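Local structure of acyl-coenzyme A oxidase (Caenorhabditis elegans, 5K3H) at the interface of chains A and B. The protein catalyses the FAD-dependent, oxygen-consuming desaturation of acyl-CoA chains to 2E-enoyl-CoA, the first step of peroxisomal beta-oxidation. Sequence-based numbering; all coordinates share one arbitrary frame. Chains: chain A/B, Acyl-coenzyme A oxidase.

Contact 1: the interface of chains A and B. Residues chain A 76, 79-80, 112, 196; chain B 657, 661-662.
B:Tyr661 and B:Leu662 from the C-terminal segment of one subunit press against A:Ala76 and A:Thr80, neighbours one turn apart on a helix of the other, in a largely apolar patch of the homodimer interface. The apolar contacts fall into two groups. In the first, B:Tyr661 lies nearly perpendicular to A:Thr80, and its CB meets the A:Thr80 methyl CG2 at 3.5 Å. Its phenol ring turns one face toward the helix turn: the carbonyl O of A:Ala76 stands over ring atom CG at 3.9 Å, while ring atom CD2 reaches the A:Ala76 methyl CB at 3.8 Å. CG of the tyrosine lies opposite its own carbonyl carbon, beside the backbone N (chi1 -48°), which lays the ring alongside that turn of helix 68-85. An alanine in place of B:Tyr661 would probably strip the cover from A:Ala76 and the A:Thr80 hydroxyl side, leaving a gap where the ring had lain.

In the second group, B:Leu662 uses its two methyls separately. CD1 meets A:Ala76 CB at 3.8 Å with A:Leu79 farther behind, and CD2 meets CB of the A:Pro112 ring, also at 3.8 Å. The A:Ala76 methyl thus serves several partners, for B:Ser657 CB comes to 3.7 Å from it as well.

A water-mediated link adds a polar contact: water 1 lies 2.6 Å from the A:Ser196 hydroxyl OG and 3.0 Å from the B:Ser657 hydroxyl OG, bridging the subunits at the margin of the leucine.

On chain A the surface combines helix 68-85, in the N-terminal acyl-CoA oxidase region, with the loop just before helix 114-127 and the loop before strand 199-208. On chain B a short helical stretch, 656-660, gives way to a loop in which B:Tyr661 is extended and B:Leu662 has a positive phi (72°), ten residues short of the predicted peroxisomal targeting signal.

Contact 2: the interface of chains A and B. Residues chain A 154, 188, 239, 252; chain B 640-641, 643-644.
A:Trp188 drives the benzo edge of its indole against helix 636-645 of chain B, at the dimer interface of this flavin-dependent acyl-CoA oxidase. Atom CH2 meets the B:Ala644 methyl CB at 3.6 Å, and CZ2 meets B:Leu640 CG at 3.7 Å. The backbone O of B:Leu640 also lies against this indole tip, 3.7 Å from A:Trp188 CH2. Ring atom CD1 of B:Phe641 comes in at the indole edge, in its plane, 3.9 Å from CZ3. The tryptophan CG stands anti to the backbone N (chi1 -164°), extending the ring toward the partner helix. Within chain A the indole is clamped from both faces near its rim, by A:Ile239 CG2 on one and A:Met154 SD on the other, which should limit its tilting.

Outward on one side, B:Phe641 presents its edge to the face of A:Phe252, with planes at 83°; its CE1 lies 3.7 Å from A:Phe252 CE2. On the other side, A:Met154 and B:Leu640 run antiparallel, side by side, with sulfur SD 3.9 Å from B:Leu640 CD2.

At the polar rim, the A:Ile239 carbonyl O packs against B:Ala644 CB at 3.4 Å and the six-membered ring of B:Trp643, CZ3, at 3.5 Å. A:Met154 and A:Trp188 adjoin chain A's FAD-binding segments, so the partner helix may help support that wall of the flavin site.

Contact 1: the interface of chains A and B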
ATOM      1  N   ALA A  76       4.398 -27.015  -5.794  1.00 36.29           N
ATOM      2  CA  ALA A  76       4.004 -28.220  -6.519  1.00 36.46           C
ATOM      3  C   ALA A  76       4.405 -29.483  -5.756  1.00 36.58           C
ATOM      4  O   ALA A  76       3.652 -30.466  -5.738  1.00 35.88           O
ATOM      5  CB  ALA A  76       4.616 -28.201  -7.917  1.00 36.27           C
ATOM      6  N   LEU A  79       2.027 -29.867  -2.959  1.00 35.61           N
ATOM      7  CA  LEU A  79       0.714 -30.207  -3.511  1.00 36.98           C
ATOM      8  C   LEU A  79       0.569 -31.707  -3.773  1.00 36.26           C
ATOM      9  O   LEU A  79      -0.491 -32.289  -3.506  1.00 37.29           O
ATOM     10  CB  LEU A  79       0.463 -29.392  -4.774  1.00 37.69           C
ATOM     11  CG  LEU A  79      -0.985 -29.315  -5.229  1.00 39.34           C
ATOM     12  CD1 LEU A  79      -1.876 -28.878  -4.075  1.00 38.74           C
ATOM     13  CD2 LEU A  79      -1.031 -28.286  -6.324  1.00 40.35           C
ATOM     14  N   THR A  80       1.602 -32.351  -4.323  1.00 39.88           N
ATOM     15  CA  THR A  80       1.506 -33.791  -4.532  1.00 39.77           C
ATOM     16  C   THR A  80       1.415 -34.527  -3.198  1.00 38.07           C
ATOM     17  O   THR A  80       0.626 -35.469  -3.054  1.00 39.39           O
ATOM     18  CB  THR A  80       2.707 -34.311  -5.325  1.00 41.84           C
ATOM     19  OG1 THR A  80       3.912 -34.127  -4.564  1.00 44.09           O
ATOM     20  CG2 THR A  80       2.830 -33.581  -6.636  1.00 42.42           C
ATOM     21  N   PRO A 112      -0.300 -24.129  -7.628  1.00 30.24           N
ATOM     22  CA  PRO A 112      -0.676 -24.459  -9.017  1.00 30.28           C
ATOM     23  C   PRO A 112      -2.124 -24.895  -9.220  1.00 30.59           C
ATOM     24  O   PRO A 112      -2.563 -24.931 -10.375  1.00 30.25           O
ATOM     25  CB  PRO A 112       0.284 -25.602  -9.373  1.00 31.02           C
ATOM     26  CG  PRO A 112       1.489 -25.355  -8.518  1.00 30.91           C
ATOM     27  CD  PRO A 112       0.947 -24.814  -7.224  1.00 31.12           C
ATOM     28  N   SER A 196      -0.283 -24.440 -15.665  1.00 34.15           N
ATOM     29  CA  SER A 196      -0.640 -25.638 -14.920  1.00 34.55           C
ATOM     30  C   SER A 196      -1.830 -26.380 -15.528  1.00 34.19           C
ATOM     31  O   SER A 196      -1.767 -27.599 -15.706  1.00 34.88           O
ATOM     32  CB  SER A 196      -0.919 -25.277 -13.458  1.00 34.59           C
ATOM     33  OG  SER A 196       0.236 -24.699 -12.859  1.00 34.87           O
TER
ATOM     34  N   SER B 657       7.796 -27.836 -12.759  1.00 39.88           N
ATOM     35  CA  SER B 657       6.840 -28.243 -11.736  1.00 39.02           C
ATOM     36  C   SER B 657       5.827 -29.213 -12.301  1.00 38.86           C
ATOM     37  O   SER B 657       5.248 -30.002 -11.550  1.00 38.12           O
ATOM     38  CB  SER B 657       6.113 -27.032 -11.142  1.00 38.35           C
ATOM     39  OG  SER B 657       5.293 -26.377 -12.094  1.00 37.50           O
ATOM     40  N   TYR B 661       6.415 -32.876 -10.726  1.00 39.75           N
ATOM     41  CA  TYR B 661       5.222 -33.073  -9.927  1.00 41.38           C
ATOM     42  C   TYR B 661       4.022 -32.838 -10.825  1.00 42.47           C
ATOM     43  O   TYR B 661       4.164 -32.667 -12.035  1.00 46.53           O
ATOM     44  CB  TYR B 661       5.208 -32.128  -8.726  1.00 40.57           C
ATOM     45  CG  TYR B 661       6.499 -32.066  -7.913  1.00 39.70           C
ATOM     46  CD1 TYR B 661       6.891 -33.125  -7.109  1.00 38.32           C
ATOM     47  CD2 TYR B 661       7.293 -30.930  -7.925  1.00 39.10           C
ATOM     48  CE1 TYR B 661       8.041 -33.063  -6.356  1.00 39.33           C
ATOM     49  CE2 TYR B 661       8.445 -30.857  -7.176  1.00 41.07           C
ATOM     50  CZ  TYR B 661       8.818 -31.925  -6.383  1.00 40.61           C
ATOM     51  OH  TYR B 661       9.977 -31.861  -5.619  1.00 43.00           O
ATOM     52  N   LEU B 662       2.826 -32.879 -10.254  1.00 44.01           N
ATOM     53  CA  LEU B 662       1.663 -32.410 -11.009  1.00 42.96           C
ATOM     54  C   LEU B 662       1.255 -33.367 -12.125  1.00 42.85           C
ATOM     55  O   LEU B 662       0.152 -33.922 -12.078  1.00 41.93           O
ATOM     56  CB  LEU B 662       1.899 -30.996 -11.579  1.00 41.63           C
ATOM     57  CG  LEU B 662       1.281 -29.813 -10.822  1.00 42.98           C
ATOM     58  CD1 LEU B 662       1.507 -29.919  -9.317  1.00 42.41           C
ATOM     59  CD2 LEU B 662       1.837 -28.492 -11.360  1.00 40.98           C
TER
HETATM   60  O   HOH W   1       2.682 -24.834 -11.944  1.00 31.70           O

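Contact 2: the interface of chains A and B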
ATOM      1  N   MET A 154      -8.520  -9.623 -21.980  1.00 26.84           N
ATOM      2  CA  MET A 154      -7.548  -8.548 -22.032  1.00 27.84           C
ATOM      3  C   MET A 154      -8.264  -7.212 -22.087  1.00 26.57           C
ATOM      4  O   MET A 154      -7.895  -6.265 -21.382  1.00 23.54           O
ATOM      5  CB  MET A 154      -6.636  -8.715 -23.238  1.00 29.84           C
ATOM      6  CG  MET A 154      -5.863  -7.467 -23.606  1.00 32.87           C
ATOM      7  SD  MET A 154      -4.111  -7.654 -23.259  1.00 33.64           S
ATOM      8  CE  MET A 154      -3.658  -8.597 -24.695  1.00 31.95           C
ATOM      9  N   TRP A 188      -7.520 -13.402 -20.251  1.00 26.33           N
ATOM     10  CA  TRP A 188      -6.371 -12.793 -19.574  1.00 25.98           C
ATOM     11  C   TRP A 188      -6.748 -12.581 -18.123  1.00 26.00           C
ATOM     12  O   TRP A 188      -7.780 -11.958 -17.859  1.00 26.18           O
ATOM     13  CB  TRP A 188      -5.983 -11.466 -20.234  1.00 25.78           C
ATOM     14  CG  TRP A 188      -4.632 -10.930 -19.885  1.00 25.36           C
ATOM     15  CD1 TRP A 188      -4.271 -10.324 -18.719  1.00 25.06           C
ATOM     16  CD2 TRP A 188      -3.493 -10.872 -20.735  1.00 24.29           C
ATOM     17  NE1 TRP A 188      -2.965  -9.943 -18.767  1.00 24.86           N
ATOM     18  CE2 TRP A 188      -2.459 -10.251 -20.000  1.00 23.86           C
ATOM     19  CE3 TRP A 188      -3.236 -11.298 -22.043  1.00 23.91           C
ATOM     20  CZ2 TRP A 188      -1.178 -10.049 -20.520  1.00 23.74           C
ATOM     21  CZ3 TRP A 188      -1.950 -11.100 -22.564  1.00 24.21           C
ATOM     22  CH2 TRP A 188      -0.943 -10.473 -21.799  1.00 24.34           C
ATOM     23  N   ILE A 239       1.112 -14.633 -17.906  1.00 24.54           N
ATOM     24  CA  ILE A 239       1.045 -13.197 -18.186  1.00 24.11           C
ATOM     25  C   ILE A 239       2.173 -12.391 -17.535  1.00 23.94           C
ATOM     26  O   ILE A 239       2.286 -11.192 -17.825  1.00 25.61           O
ATOM     27  CB  ILE A 239      -0.308 -12.598 -17.760  1.00 23.94           C
ATOM     28  CG1 ILE A 239      -0.486 -12.660 -16.241  1.00 23.68           C
ATOM     29  CG2 ILE A 239      -1.426 -13.306 -18.486  1.00 23.69           C
ATOM     30  CD1 ILE A 239      -1.679 -11.846 -15.728  1.00 23.86           C
ATOM     31  N   PHE A 252      -2.838 -16.206 -20.213  1.00 24.86           N
ATOM     32  CA  PHE A 252      -3.619 -15.766 -21.360  1.00 25.89           C
ATOM     33  C   PHE A 252      -4.020 -16.960 -22.219  1.00 26.11           C
ATOM     34  O   PHE A 252      -3.447 -18.050 -22.129  1.00 26.35           O
ATOM     35  CB  PHE A 252      -2.846 -14.741 -22.198  1.00 26.16           C
ATOM     36  CG  PHE A 252      -1.568 -15.259 -22.775  1.00 26.25           C
ATOM     37  CD1 PHE A 252      -0.384 -15.133 -22.080  1.00 26.61           C
ATOM     38  CD2 PHE A 252      -1.549 -15.902 -24.005  1.00 26.56           C
ATOM     39  CE1 PHE A 252       0.798 -15.618 -22.620  1.00 27.70           C
ATOM     40  CE2 PHE A 252      -0.367 -16.380 -24.540  1.00 26.93           C
ATOM     41  CZ  PHE A 252       0.801 -16.249 -23.851  1.00 26.86           C
TER
ATOM     42  N   LEU B 640       1.706  -5.213 -23.979  1.00 22.31           N
ATOM     43  CA  LEU B 640       1.458  -6.054 -22.814  1.00 22.57           C
ATOM     44  C   LEU B 640       1.521  -7.525 -23.204  1.00 23.31           C
ATOM     45  O   LEU B 640       2.061  -8.352 -22.460  1.00 23.57           O
ATOM     46  CB  LEU B 640       0.095  -5.708 -22.207  1.00 22.73           C
ATOM     47  CG  LEU B 640      -0.319  -6.434 -20.930  1.00 23.19           C
ATOM     48  CD1 LEU B 640       0.628  -6.100 -19.820  1.00 22.87           C
ATOM     49  CD2 LEU B 640      -1.740  -6.054 -20.570  1.00 23.58           C
ATOM     50  N   PHE B 641       1.007  -7.857 -24.393  1.00 24.49           N
ATOM     51  CA  PHE B 641       1.097  -9.222 -24.900  1.00 25.28           C
ATOM     52  C   PHE B 641       2.555  -9.634 -25.113  1.00 25.81           C
ATOM     53  O   PHE B 641       2.979 -10.701 -24.653  1.00 26.04           O
ATOM     54  CB  PHE B 641       0.299  -9.314 -26.196  1.00 25.42           C
ATOM     55  CG  PHE B 641       0.097 -10.708 -26.694  1.00 25.07           C
ATOM     56  CD1 PHE B 641       0.068 -11.781 -25.805  1.00 25.09           C
ATOM     57  CD2 PHE B 641      -0.095 -10.948 -28.051  1.00 24.66           C
ATOM     58  CE1 PHE B 641      -0.116 -13.076 -26.269  1.00 24.78           C
ATOM     59  CE2 PHE B 641      -0.287 -12.237 -28.524  1.00 24.97           C
ATOM     60  CZ  PHE B 641      -0.294 -13.302 -27.631  1.00 25.21           C
ATOM     61  N   TRP B 643       5.184  -8.292 -23.607  1.00 23.20           N
ATOM     62  CA  TRP B 643       5.784  -8.340 -22.277  1.00 22.36           C
ATOM     63  C   TRP B 643       5.487  -9.666 -21.573  1.00 22.93           C
ATOM     64  O   TRP B 643       6.349 -10.217 -20.873  1.00 23.82           O
ATOM     65  CB  TRP B 643       5.282  -7.142 -21.458  1.00 21.52           C
ATOM     66  CG  TRP B 643       6.003  -6.925 -20.166  1.00 20.20           C
ATOM     67  CD1 TRP B 643       7.125  -6.157 -19.966  1.00 19.95           C
ATOM     68  CD2 TRP B 643       5.656  -7.463 -18.895  1.00 18.89           C
ATOM     69  NE1 TRP B 643       7.503  -6.207 -18.649  1.00 18.96           N
ATOM     70  CE2 TRP B 643       6.613  -6.993 -17.966  1.00 18.66           C
ATOM     71  CE3 TRP B 643       4.623  -8.293 -18.442  1.00 18.77           C
ATOM     72  CZ2 TRP B 643       6.564  -7.328 -16.610  1.00 18.54           C
ATOM     73  CZ3 TRP B 643       4.576  -8.619 -17.103  1.00 18.36           C
ATOM     74  CH2 TRP B 643       5.542  -8.141 -16.203  1.00 18.64           C
ATOM     75  N   ALA B 644       4.250 -10.154 -21.689  1.00 22.82           N
ATOM     76  CA  ALA B 644       3.883 -11.460 -21.137  1.00 23.85           C
ATOM     77  C   ALA B 644       4.593 -12.594 -21.867  1.00 24.37           C
ATOM     78  O   ALA B 644       5.205 -13.466 -21.238  1.00 25.07           O
ATOM     79  CB  ALA B 644       2.365 -11.652 -21.208  1.00 23.59           C
TER

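The C-alpha centres of contact 1 and contact 2 lie about 23 Å apart, with no residue shared. Both use the C-terminal part of chain B: helix 636-645 in contact 2, and the segment starting at helix 656-660 in contact 1. On chain A, contact 1 draws mainly on helix 68-85, whereas contact 2 draws on strands and loops, of which A:Met154 and A:Trp188 adjoin FAD-binding residues in sequence; A:Trp188 and A:Ser196, eight residues apart, bring the same stretch of chain A into both contacts. One chain's tail thus spans two regions of its partner, and the two-fold symmetry repeats both contacts with chains exchanged, consistent with the homodimer.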